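Local atomic coordinates of putative phosphosugar isomerase (Clostridium difficile, PDB entry 3G68), a protein that probably isomerises a phosphorylated sugar or amino sugar, being built from two SIS domains of the kind found in the isomerase half of glucosamine-6-phosphate synthase. Residues 177-182 with 304-309; 217-222 with 312-317. All coordinates share one frame; numbering follows the deposited sequence.

Contact 1: 177-182 with 304-309; sequences INKILD and TDNPYY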
loop_
_atom_site.group_PDB
_atom_site.type_symbol
_atom_site.label_atom_id
_atom_site.label_comp_id
_atom_site.label_asym_id
_atom_site.label_seq_id
_atom_site.Cartn_x
_atom_site.Cartn_y
_atom_site.Cartn_z
ATOM N N ILE B 177 -14.434 -34.282 10.696
ATOM C CA ILE B 177 -14.727 -33.233 11.693
ATOM C C ILE B 177 -15.041 -31.907 10.995
ATOM O O ILE B 177 -15.981 -31.223 11.371
ATOM C CB ILE B 177 -13.577 -33.018 12.667
ATOM C CG1 ILE B 177 -13.377 -34.268 13.542
ATOM C CG2 ILE B 177 -13.830 -31.770 13.515
ATOM C CD1 ILE B 177 -14.579 -34.716 14.307
ATOM N N ASN B 178 -14.266 -31.566 9.975
ATOM C CA ASN B 178 -14.484 -30.318 9.235
ATOM C C ASN B 178 -15.819 -30.287 8.453
ATOM O O ASN B 178 -16.445 -29.240 8.390
ATOM C CB ASN B 178 -13.251 -29.947 8.424
ATOM C CG ASN B 178 -12.185 -29.271 9.307
ATOM O OD1 ASN B 178 -12.349 -28.114 9.716
ATOM N ND2 ASN B 178 -11.137 -29.999 9.643
ATOM N N LYS B 179 -16.260 -31.430 7.919
ATOM C CA LYS B 179 -17.601 -31.517 7.280
ATOM C C LYS B 179 -18.730 -31.287 8.301
ATOM O O LYS B 179 -19.701 -30.573 8.039
ATOM C CB LYS B 179 -17.794 -32.879 6.600
ATOM C CG LYS B 179 -16.909 -33.095 5.440
ATOM C CD LYS B 179 -17.248 -34.473 4.838
ATOM C CE LYS B 179 -16.449 -34.741 3.614
ATOM N NZ LYS B 179 -16.578 -36.155 3.286
ATOM N N ILE B 180 -18.600 -31.895 9.475
ATOM C CA ILE B 180 -19.555 -31.717 10.570
ATOM C C ILE B 180 -19.562 -30.246 10.956
ATOM O O ILE B 180 -20.619 -29.653 11.130
ATOM C CB ILE B 180 -19.196 -32.602 11.792
ATOM C CG1 ILE B 180 -19.388 -34.086 11.456
ATOM C CG2 ILE B 180 -20.012 -32.247 13.001
ATOM C CD1 ILE B 180 -18.773 -35.051 12.514
ATOM N N LEU B 181 -18.384 -29.634 11.051
ATOM C CA LEU B 181 -18.303 -28.195 11.380
ATOM C C LEU B 181 -18.976 -27.333 10.304
ATOM O O LEU B 181 -19.614 -26.322 10.603
ATOM C CB LEU B 181 -16.843 -27.770 11.614
ATOM C CG LEU B 181 -16.218 -28.243 12.921
ATOM C CD1 LEU B 181 -14.700 -27.910 12.945
ATOM C CD2 LEU B 181 -16.940 -27.617 14.151
ATOM N N ASP B 182 -18.853 -27.751 9.055
ATOM C CA ASP B 182 -19.515 -27.068 7.945
ATOM C C ASP B 182 -21.056 -27.136 8.105
ATOM O O ASP B 182 -21.717 -26.167 7.771
ATOM C CB ASP B 182 -19.169 -27.683 6.581
ATOM C CG ASP B 182 -17.774 -27.350 6.065
ATOM O OD1 ASP B 182 -17.108 -26.410 6.527
ATOM O OD2 ASP B 182 -17.373 -28.037 5.100
ATOM N N THR B 304 -26.251 -29.161 3.287
ATOM C CA THR B 304 -25.307 -30.065 2.624
ATOM C C THR B 304 -25.990 -31.245 1.955
ATOM O O THR B 304 -27.037 -31.714 2.398
ATOM C CB THR B 304 -24.284 -30.706 3.578
ATOM O OG1 THR B 304 -23.458 -31.615 2.828
ATOM C CG2 THR B 304 -24.969 -31.510 4.726
ATOM N N ASP B 305 -25.326 -31.747 0.925
ATOM C CA ASP B 305 -25.764 -32.891 0.151
ATOM C C ASP B 305 -25.437 -34.202 0.921
ATOM O O ASP B 305 -26.002 -35.275 0.620
ATOM C CB ASP B 305 -25.007 -32.874 -1.209
ATOM C CG ASP B 305 -25.861 -33.310 -2.367
ATOM O OD1 ASP B 305 -27.003 -32.809 -2.471
ATOM O OD2 ASP B 305 -25.376 -34.105 -3.210
ATOM N N ASN B 306 -24.526 -34.100 1.901
ATOM C CA ASN B 306 -24.091 -35.231 2.707
ATOM C C ASN B 306 -25.280 -35.862 3.449
ATOM O O ASN B 306 -25.899 -35.209 4.309
ATOM C CB ASN B 306 -22.987 -34.799 3.684
ATOM C CG ASN B 306 -22.407 -35.957 4.468
ATOM O OD1 ASN B 306 -23.080 -36.556 5.316
ATOM N ND2 ASN B 306 -21.133 -36.263 4.213
ATOM N N PRO B 307 -25.572 -37.139 3.154
ATOM C CA PRO B 307 -26.744 -37.807 3.719
ATOM C C PRO B 307 -26.720 -38.014 5.225
ATOM O O PRO B 307 -27.764 -38.299 5.803
ATOM C CB PRO B 307 -26.763 -39.159 2.999
ATOM C CG PRO B 307 -25.377 -39.380 2.595
ATOM C CD PRO B 307 -24.792 -38.058 2.296
ATOM N N TYR B 308 -25.549 -37.881 5.837
ATOM C CA TYR B 308 -25.393 -38.052 7.257
ATOM C C TYR B 308 -25.369 -36.707 7.978
ATOM O O TYR B 308 -26.089 -36.522 8.953
ATOM C CB TYR B 308 -24.116 -38.812 7.570
ATOM C CG TYR B 308 -23.979 -40.110 6.801
ATOM C CD1 TYR B 308 -24.853 -41.165 7.039
ATOM C CD2 TYR B 308 -22.959 -40.287 5.849
ATOM C CE1 TYR B 308 -24.745 -42.358 6.347
ATOM C CE2 TYR B 308 -22.847 -41.487 5.138
ATOM C CZ TYR B 308 -23.735 -42.525 5.409
ATOM O OH TYR B 308 -23.643 -43.729 4.738
ATOM N N TYR B 309 -24.581 -35.763 7.484
ATOM C CA TYR B 309 -24.406 -34.484 8.218
ATOM C C TYR B 309 -25.546 -33.477 8.087
ATOM O O TYR B 309 -25.647 -32.532 8.893
ATOM C CB TYR B 309 -23.017 -33.845 7.935
ATOM C CG TYR B 309 -21.868 -34.812 8.187
ATOM C CD1 TYR B 309 -21.840 -35.624 9.320
ATOM C CD2 TYR B 309 -20.809 -34.924 7.276
ATOM C CE1 TYR B 309 -20.787 -36.535 9.537
ATOM C CE2 TYR B 309 -19.767 -35.790 7.504
ATOM C CZ TYR B 309 -19.762 -36.602 8.621
ATOM O OH TYR B 309 -18.734 -37.487 8.836
HETATM O O HOH W 1 -19.032 -38.116 4.771
#
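The Tyr309 ring lies against one flank of helix 170-184, where Ile180 and Lys179 meet different parts of it. Ile180 comes over a face: CG1 stands 3.7 Å from the ring centroid, 25° off the ring normal, a CH-pi contact shifted toward the rim, where Ile180 CG1 to Tyr309 CE1 is 3.4 Å. Its CG1 lies beside the backbone N, anti to the carbonyl carbon (chi1 -68°), and this brings the branch over the ring, with CD1 running on past CE1. CB of Tyr308 lies over the opposite face, toward its rim. On the other side Lys179 slants past the ring, Lys179 CB 3.6 Å from Tyr309 CE2 and CD a little farther, before its extended chain carries NZ to a salt bridge with Glu176. Tyr309 and Ile180 join helix 170-184 to the loop that follows strand 299-300, the edge strand of the second five-stranded parallel sheet. Asn306 shapes that loop: its OD1 accepts from Tyr308 N and, at 2.8 Å, from Tyr309 N, the two donors approaching from opposite faces of the amide; the first bond closes an Asx turn, the second makes it an Asx motif and fixes the backbone at Tyr309. The ND2 of Asn306 donates to a water 2.9 Å away, which also takes a weak bond from Lys179 NZ. At the far end of the ring, Tyr309 OH is hydrogen-bonded to Glu176 and to Tyr55.

Contact 2: 217-222 with 312-317; sequences SDIYGD and FNFIVP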
loop_
_atom_site.group_PDB
_atom_site.type_symbol
_atom_site.label_atom_id
_atom_site.label_comp_id
_atom_site.label_asym_id
_atom_site.label_seq_id
_atom_site.Cartn_x
_atom_site.Cartn_y
_atom_site.Cartn_z
ATOM N N SER B 217 -35.397 -41.842 4.015
ATOM C CA SER B 217 -34.787 -42.789 4.960
ATOM C C SER B 217 -33.512 -42.261 5.654
ATOM O O SER B 217 -33.253 -42.609 6.802
ATOM C CB SER B 217 -34.484 -44.146 4.288
ATOM O OG SER B 217 -33.736 -43.996 3.099
ATOM N N ASP B 218 -32.743 -41.410 4.975
ATOM C CA ASP B 218 -31.507 -40.836 5.525
ATOM C C ASP B 218 -31.755 -39.956 6.750
ATOM O O ASP B 218 -30.834 -39.778 7.561
ATOM C CB ASP B 218 -30.732 -40.025 4.468
ATOM C CG ASP B 218 -30.184 -40.876 3.349
ATOM O OD1 ASP B 218 -30.015 -42.107 3.537
ATOM O OD2 ASP B 218 -29.902 -40.291 2.291
ATOM N N ILE B 219 -32.988 -39.440 6.877
ATOM C CA ILE B 219 -33.396 -38.627 8.010
ATOM C C ILE B 219 -34.608 -39.245 8.745
ATOM O O ILE B 219 -35.375 -38.556 9.388
ATOM C CB ILE B 219 -33.601 -37.130 7.610
ATOM C CG1 ILE B 219 -34.562 -36.992 6.437
ATOM C CG2 ILE B 219 -32.196 -36.487 7.352
ATOM C CD1 ILE B 219 -35.098 -35.512 6.186
ATOM N N TYR B 220 -34.733 -40.570 8.706
ATOM C CA TYR B 220 -35.856 -41.228 9.381
ATOM C C TYR B 220 -35.906 -40.942 10.909
ATOM O O TYR B 220 -36.938 -40.580 11.435
ATOM C CB TYR B 220 -35.834 -42.741 9.076
ATOM C CG TYR B 220 -36.979 -43.485 9.709
ATOM C CD1 TYR B 220 -38.286 -43.136 9.426
ATOM C CD2 TYR B 220 -36.743 -44.526 10.607
ATOM C CE1 TYR B 220 -39.341 -43.818 10.010
ATOM C CE2 TYR B 220 -37.777 -45.198 11.215
ATOM C CZ TYR B 220 -39.072 -44.851 10.912
ATOM O OH TYR B 220 -40.096 -45.522 11.524
ATOM N N GLY B 221 -34.779 -41.028 11.588
ATOM C CA GLY B 221 -34.732 -40.728 13.033
ATOM C C GLY B 221 -35.177 -39.290 13.291
ATOM O O GLY B 221 -35.996 -39.044 14.179
ATOM N N ASP B 222 -34.627 -38.345 12.524
ATOM C CA ASP B 222 -35.041 -36.918 12.639
ATOM C C ASP B 222 -36.522 -36.704 12.343
ATOM O O ASP B 222 -37.138 -35.829 12.944
ATOM C CB ASP B 222 -34.216 -36.022 11.716
ATOM C CG ASP B 222 -32.768 -35.868 12.175
ATOM O OD1 ASP B 222 -32.485 -35.995 13.404
ATOM O OD2 ASP B 222 -31.931 -35.569 11.293
ATOM N N PHE B 312 -27.764 -32.182 11.087
ATOM C CA PHE B 312 -27.563 -30.991 11.930
ATOM C C PHE B 312 -28.305 -29.754 11.494
ATOM O O PHE B 312 -28.144 -28.711 12.123
ATOM C CB PHE B 312 -26.071 -30.707 12.100
ATOM C CG PHE B 312 -25.380 -31.817 12.760
ATOM C CD1 PHE B 312 -25.727 -32.164 14.072
ATOM C CD2 PHE B 312 -24.451 -32.599 12.076
ATOM C CE1 PHE B 312 -25.110 -33.265 14.692
ATOM C CE2 PHE B 312 -23.837 -33.676 12.707
ATOM C CZ PHE B 312 -24.171 -34.002 14.014
ATOM N N ASN B 313 -29.060 -29.847 10.397
ATOM C CA ASN B 313 -29.862 -28.733 9.936
ATOM C C ASN B 313 -31.318 -29.015 9.617
ATOM O O ASN B 313 -32.122 -28.114 9.750
ATOM C CB ASN B 313 -29.288 -28.189 8.621
ATOM C CG ASN B 313 -27.842 -27.706 8.720
ATOM O OD1 ASN B 313 -27.161 -27.698 7.706
ATOM N ND2 ASN B 313 -27.386 -27.277 9.903
ATOM N N PHE B 314 -31.667 -30.233 9.189
ATOM C CA PHE B 314 -32.984 -30.438 8.549
ATOM C C PHE B 314 -34.235 -30.118 9.357
ATOM O O PHE B 314 -35.171 -29.511 8.819
ATOM C CB PHE B 314 -33.140 -31.837 7.934
ATOM C CG PHE B 314 -33.560 -31.790 6.512
ATOM C CD1 PHE B 314 -34.789 -31.263 6.155
ATOM C CD2 PHE B 314 -32.685 -32.216 5.508
ATOM C CE1 PHE B 314 -35.168 -31.199 4.796
ATOM C CE2 PHE B 314 -33.031 -32.125 4.186
ATOM C CZ PHE B 314 -34.273 -31.604 3.827
ATOM N N ILE B 315 -34.262 -30.503 10.628
ATOM C CA ILE B 315 -35.459 -30.310 11.429
ATOM C C ILE B 315 -35.485 -29.022 12.258
ATOM O O ILE B 315 -36.442 -28.787 12.996
ATOM C CB ILE B 315 -35.839 -31.552 12.280
ATOM C CG1 ILE B 315 -34.833 -31.864 13.370
ATOM C CG2 ILE B 315 -36.028 -32.782 11.401
ATOM C CD1 ILE B 315 -35.397 -32.909 14.359
ATOM N N VAL B 316 -34.460 -28.177 12.116
ATOM C CA VAL B 316 -34.454 -26.845 12.779
ATOM C C VAL B 316 -35.805 -26.120 12.612
ATOM O O VAL B 316 -36.358 -25.640 13.605
ATOM C CB VAL B 316 -33.253 -25.968 12.313
ATOM C CG1 VAL B 316 -33.374 -24.510 12.768
ATOM C CG2 VAL B 316 -31.990 -26.539 12.853
ATOM N N PRO B 317 -36.330 -26.016 11.369
ATOM C CA PRO B 317 -37.642 -25.364 11.177
ATOM C C PRO B 317 -38.789 -25.941 11.977
ATOM O O PRO B 317 -39.634 -25.194 12.462
ATOM C CB PRO B 317 -37.899 -25.504 9.672
ATOM C CG PRO B 317 -36.828 -26.377 9.169
ATOM C CD PRO B 317 -35.701 -26.306 10.066
HETATM O O HOH W 2 -32.376 -32.765 11.016
#
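Asp222, in the first turn of helix 220-234, meets Ile315 just ahead of helix 316-324. From the bottom up, Asp222 CB packs on Ile315 CG2 at 3.7 Å, and the same methyl lies 3.6 Å from the Asp222 backbone O. Beyond CG the carboxylate divides its work. Asp222 OD2 takes a weak bond from a water at 2.9 Å, which in turn accepts from Ile315 N at 3.0 Å, so the buried carboxylate reaches the turn through a single bridging water; OD2 also bonds to Thr311. OD1 is hydrogen-bonded to Tyr147 OH and forms a salt bridge with Lys151. One turn back, at the N-cap position, Ile219 sets CD1 over a face of the Phe314 ring, 4.1 Å from the centroid and 13° off the normal, the two side chains crossing at about a right angle. Phe314 and Ile315 belong to the type I turn Asn313 to Val316. Ile315 sits between helix 145-165, which it touches through Tyr147 and Tyr148, and strand 258-264 of the second sheet, whose Leu263 also touches Ile219 and Phe314.

Both contacts use the one connection that runs from strand 299-300 to helix 316-324. Its earlier part, in contact 1, meets helix 170-184 at a partly buried place, with a second subunit touching other residues of that helix; its later part, in contact 2, meets the start of helix 220-234 in the buried interior, untouched by other chains. Their centres lie about 13 Å apart, and they adjoin where Ile180 packs on Phe312 and Pro307 on Asp218. Each pairs an isoleucine with an aromatic face and has a bridging water, but the water joins a lysine weakly to an amide in contact 1, and a carboxylate weakly to a backbone N-H in contact 2.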